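Local coordinates for protein telomerase reverse transcriptase (PDB 6ZD1) that probably extends chromosome ends by reverse-transcribing a template within the telomerase RNA into telomeric DNA repeats, at residues 71-83 with 193-205. Sequence-based numbering, arbitrary orientation.
Sequences TMIDYSTKFNRVV and LFYFTHSIWNELS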
# COMPACT_ATOMS: atom_id res chain seq x y z
N THR A 71 12.03 21.18 4.83
CA THR A 71 11.49 19.81 4.74
C THR A 71 11.17 19.41 3.28
O THR A 71 10.77 20.27 2.49
CB THR A 71 10.30 19.65 5.66
OG1 THR A 71 9.41 20.74 5.45
CG2 THR A 71 10.78 19.77 7.06
N MSE A 72 11.27 18.12 2.93
CA MSE A 72 11.00 17.72 1.52
C MSE A 72 9.58 18.01 0.94
O MSE A 72 9.47 18.27 -0.26
CB MSE A 72 11.34 16.22 1.32
CG MSE A 72 12.72 15.79 1.86
SE MSE A 72 14.07 17.06 1.35
CE MSE A 72 13.58 17.16 -0.52
N ILE A 73 8.52 18.03 1.76
CA ILE A 73 7.18 18.22 1.19
C ILE A 73 6.84 19.67 0.89
O ILE A 73 5.89 19.92 0.14
CB ILE A 73 6.07 17.70 2.11
CG1 ILE A 73 6.66 17.10 3.39
CG2 ILE A 73 5.20 16.68 1.37
CD1 ILE A 73 5.62 16.83 4.46
N ASP A 74 7.57 20.62 1.45
CA ASP A 74 7.29 22.04 1.21
C ASP A 74 7.56 22.44 -0.24
O ASP A 74 7.02 23.45 -0.72
CB ASP A 74 8.09 22.87 2.20
CG ASP A 74 7.75 22.53 3.66
OD1 ASP A 74 6.60 22.13 3.92
OD2 ASP A 74 8.65 22.67 4.52
N TYR A 75 8.40 21.69 -0.95
CA TYR A 75 8.61 21.94 -2.38
C TYR A 75 7.40 21.59 -3.24
O TYR A 75 7.31 22.04 -4.39
CB TYR A 75 9.79 21.13 -2.88
CG TYR A 75 11.14 21.46 -2.28
CD1 TYR A 75 11.92 22.49 -2.81
CD2 TYR A 75 11.63 20.73 -1.21
CE1 TYR A 75 13.15 22.81 -2.26
CE2 TYR A 75 12.86 21.02 -0.68
CZ TYR A 75 13.63 22.05 -1.22
OH TYR A 75 14.85 22.35 -0.66
N SER A 76 6.48 20.76 -2.74
CA SER A 76 5.36 20.32 -3.55
C SER A 76 4.44 21.49 -3.88
O SER A 76 4.33 22.45 -3.11
CB SER A 76 4.57 19.23 -2.82
OG SER A 76 3.88 19.75 -1.70
N THR A 77 3.80 21.40 -5.04
CA THR A 77 2.82 22.42 -5.40
C THR A 77 1.58 22.28 -4.54
O THR A 77 1.04 21.18 -4.39
CB THR A 77 2.45 22.31 -6.88
OG1 THR A 77 3.64 22.29 -7.68
CG2 THR A 77 1.58 23.48 -7.29
N LYS A 78 1.12 23.39 -3.96
CA LYS A 78 -0.08 23.37 -3.15
C LYS A 78 -1.26 22.87 -3.98
O LYS A 78 -1.34 23.11 -5.19
CB LYS A 78 -0.38 24.76 -2.59
CG LYS A 78 0.75 25.34 -1.76
CD LYS A 78 1.22 24.34 -0.71
CE LYS A 78 2.43 24.87 0.05
NZ LYS A 78 2.89 23.90 1.08
N PHE A 79 -2.18 22.17 -3.31
CA PHE A 79 -3.25 21.50 -4.04
C PHE A 79 -4.16 22.50 -4.75
O PHE A 79 -4.67 22.21 -5.83
CB PHE A 79 -4.06 20.62 -3.09
CG PHE A 79 -5.10 19.79 -3.79
CD1 PHE A 79 -4.72 18.76 -4.64
CD2 PHE A 79 -6.45 20.04 -3.61
CE1 PHE A 79 -5.67 17.99 -5.29
CE2 PHE A 79 -7.40 19.27 -4.26
CZ PHE A 79 -7.01 18.25 -5.10
N ASN A 80 -4.35 23.69 -4.17
CA ASN A 80 -5.21 24.68 -4.82
C ASN A 80 -4.55 25.23 -6.08
O ASN A 80 -5.24 25.53 -7.06
CB ASN A 80 -5.56 25.81 -3.86
CG ASN A 80 -4.41 26.78 -3.63
OD1 ASN A 80 -3.26 26.38 -3.50
ND2 ASN A 80 -4.73 28.07 -3.57
N ARG A 81 -3.22 25.34 -6.09
CA ARG A 81 -2.53 25.76 -7.30
C ARG A 81 -2.50 24.63 -8.32
O ARG A 81 -2.52 24.88 -9.53
CB ARG A 81 -1.11 26.23 -6.97
CG ARG A 81 -0.31 26.66 -8.19
CD ARG A 81 -0.91 27.88 -8.85
NE ARG A 81 -0.27 29.12 -8.41
CZ ARG A 81 -0.77 29.94 -7.49
NH1 ARG A 81 -1.93 29.67 -6.91
NH2 ARG A 81 -0.11 31.04 -7.16
N VAL A 82 -2.46 23.38 -7.85
CA VAL A 82 -2.56 22.23 -8.75
C VAL A 82 -3.91 22.23 -9.44
O VAL A 82 -4.00 22.05 -10.66
CB VAL A 82 -2.33 20.92 -7.98
CG1 VAL A 82 -2.62 19.73 -8.87
CG2 VAL A 82 -0.91 20.85 -7.44
N VAL A 83 -4.98 22.43 -8.67
CA VAL A 83 -6.32 22.43 -9.25
C VAL A 83 -6.49 23.59 -10.22
O VAL A 83 -7.05 23.43 -11.31
CB VAL A 83 -7.38 22.46 -8.14
CG1 VAL A 83 -8.77 22.69 -8.72
CG2 VAL A 83 -7.35 21.17 -7.34
N LEU A 193 -1.67 13.22 -0.92
CA LEU A 193 -0.92 13.05 -2.15
C LEU A 193 -0.23 14.36 -2.47
O LEU A 193 -0.78 15.44 -2.22
CB LEU A 193 -1.82 12.62 -3.31
CG LEU A 193 -2.16 11.13 -3.29
CD1 LEU A 193 -3.30 10.84 -4.24
CD2 LEU A 193 -0.94 10.32 -3.67
N PHE A 194 0.98 14.28 -3.01
CA PHE A 194 1.81 15.46 -3.17
C PHE A 194 2.30 15.58 -4.60
O PHE A 194 2.82 14.62 -5.18
CB PHE A 194 2.97 15.42 -2.18
CG PHE A 194 2.52 15.52 -0.77
CD1 PHE A 194 2.76 14.50 0.14
CD2 PHE A 194 1.81 16.63 -0.34
CE1 PHE A 194 2.32 14.61 1.44
CE2 PHE A 194 1.37 16.74 0.96
CZ PHE A 194 1.63 15.73 1.86
N TYR A 195 2.10 16.76 -5.18
CA TYR A 195 2.48 17.06 -6.55
C TYR A 195 3.80 17.83 -6.53
O TYR A 195 3.85 18.98 -6.08
CB TYR A 195 1.39 17.86 -7.25
CG TYR A 195 0.09 17.10 -7.43
CD1 TYR A 195 -0.78 16.89 -6.36
CD2 TYR A 195 -0.29 16.62 -8.67
CE1 TYR A 195 -1.97 16.20 -6.53
CE2 TYR A 195 -1.47 15.94 -8.85
CZ TYR A 195 -2.31 15.73 -7.79
OH TYR A 195 -3.49 15.04 -7.98
N PHE A 196 4.86 17.19 -7.00
CA PHE A 196 6.15 17.83 -7.23
C PHE A 196 6.33 18.03 -8.72
O PHE A 196 6.16 17.09 -9.50
CB PHE A 196 7.31 16.99 -6.68
CG PHE A 196 7.26 16.78 -5.19
CD1 PHE A 196 7.93 17.65 -4.34
CD2 PHE A 196 6.56 15.72 -4.64
CE1 PHE A 196 7.90 17.47 -2.97
CE2 PHE A 196 6.52 15.53 -3.27
CZ PHE A 196 7.19 16.41 -2.44
N THR A 197 6.64 19.27 -9.13
CA THR A 197 6.96 19.51 -10.53
C THR A 197 8.19 18.70 -10.92
O THR A 197 9.10 18.49 -10.12
CB THR A 197 7.20 21.00 -10.78
OG1 THR A 197 8.40 21.41 -10.11
CG2 THR A 197 6.03 21.83 -10.27
N HIS A 198 8.20 18.24 -12.18
CA HIS A 198 9.29 17.38 -12.63
C HIS A 198 10.65 18.04 -12.42
O HIS A 198 11.62 17.38 -12.06
CB HIS A 198 9.10 17.00 -14.10
CG HIS A 198 7.94 16.10 -14.36
ND1 HIS A 198 7.81 14.85 -13.78
CD2 HIS A 198 6.84 16.26 -15.15
CE1 HIS A 198 6.69 14.29 -14.19
NE2 HIS A 198 6.08 15.12 -15.02
N SER A 199 10.72 19.36 -12.63
CA SER A 199 12.00 20.06 -12.49
C SER A 199 12.50 20.01 -11.05
O SER A 199 13.69 19.77 -10.80
CB SER A 199 11.87 21.50 -12.97
OG SER A 199 10.75 22.16 -12.40
N ILE A 200 11.61 20.24 -10.07
CA ILE A 200 12.07 20.25 -8.69
C ILE A 200 12.15 18.83 -8.13
O ILE A 200 12.96 18.56 -7.23
CB ILE A 200 11.17 21.15 -7.82
CG1 ILE A 200 11.92 21.60 -6.57
CG2 ILE A 200 9.89 20.42 -7.42
CD1 ILE A 200 13.19 22.36 -6.87
N TRP A 201 11.34 17.90 -8.64
CA TRP A 201 11.45 16.52 -8.17
C TRP A 201 12.76 15.89 -8.60
O TRP A 201 13.41 15.19 -7.81
CB TRP A 201 10.27 15.69 -8.66
CG TRP A 201 10.42 14.23 -8.33
CD1 TRP A 201 10.84 13.24 -9.18
CD2 TRP A 201 10.18 13.60 -7.07
NE1 TRP A 201 10.87 12.03 -8.52
CE2 TRP A 201 10.47 12.22 -7.22
CE3 TRP A 201 9.74 14.06 -5.82
CZ2 TRP A 201 10.33 11.31 -6.18
CZ3 TRP A 201 9.61 13.15 -4.79
CH2 TRP A 201 9.90 11.79 -4.97
N ASN A 202 13.18 16.13 -9.85
CA ASN A 202 14.45 15.58 -10.32
C ASN A 202 15.61 16.14 -9.52
O ASN A 202 16.58 15.43 -9.22
CB ASN A 202 14.64 15.86 -11.81
CG ASN A 202 13.65 15.10 -12.68
OD1 ASN A 202 13.16 14.03 -12.30
ND2 ASN A 202 13.36 15.64 -13.85
N GLU A 203 15.53 17.42 -9.15
CA GLU A 203 16.60 18.03 -8.37
C GLU A 203 16.67 17.43 -6.97
O GLU A 203 17.75 17.07 -6.49
CB GLU A 203 16.39 19.55 -8.32
CG GLU A 203 17.66 20.38 -8.15
CD GLU A 203 17.92 20.76 -6.71
OE1 GLU A 203 19.00 20.42 -6.19
OE2 GLU A 203 17.04 21.40 -6.10
N LEU A 204 15.52 17.31 -6.30
CA LEU A 204 15.49 16.70 -4.98
C LEU A 204 15.93 15.24 -5.03
O LEU A 204 16.70 14.78 -4.18
CB LEU A 204 14.09 16.80 -4.38
CG LEU A 204 13.56 18.20 -4.11
CD1 LEU A 204 12.18 18.10 -3.47
CD2 LEU A 204 14.52 18.99 -3.23
N SER A 205 15.45 14.50 -6.03
CA SER A 205 15.73 13.07 -6.10
C SER A 205 17.20 12.80 -6.38
O SER A 205 17.83 11.96 -5.73
CB SER A 205 14.85 12.41 -7.15
OG SER A 205 15.09 12.95 -8.43
O HOH W 1 0.66 18.52 -2.95
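Val82 turns CG1 anti to its backbone N (chi1 172°) and Tyr195 swings CG beside its own N (chi1 -65°), which sets that methyl over the centre of the phenol ring, 3.9 Å from CG1 to the Tyr195 ring centroid. Three further CH-pi contacts recur along the interface. Ile73 CG2 stands 3.4 Å from the Phe194 ring centroid, only 8° off the ring normal; Ser76 CB covers the Phe196 ring nearer its rim, while Trp201, from the helix after Phe196, lies on the opposite face; and Leu204 CD2 reaches one face of the Tyr75 ring. Tyr75 also meets Ile200 CG1 through CD1, at 3.9 Å, so two residues on the first turns of helix 198-216 pack against this ring.

Between these apolar groups the backbones meet directly. Thr77 N donates to Tyr195 O at 2.6 Å, and a water links Thr77 O to Tyr195 N. In the turn before it, Ile73 O accepts from both Ser76 N and Ser76 OG (2.7 Å from OG), which fixes the serine hydroxyl inside its own turn. The Tyr195 hydroxyl bonds to Leu116 O, tying strand 193-197 to helix 104-117. The side-chain contacts are thus largely aliphatic groups on ring faces, while one direct backbone bond and a water join the 71-78 connection to strand 193-197 of the two-stranded sheet, in the region of the telomerase RNA-binding domain.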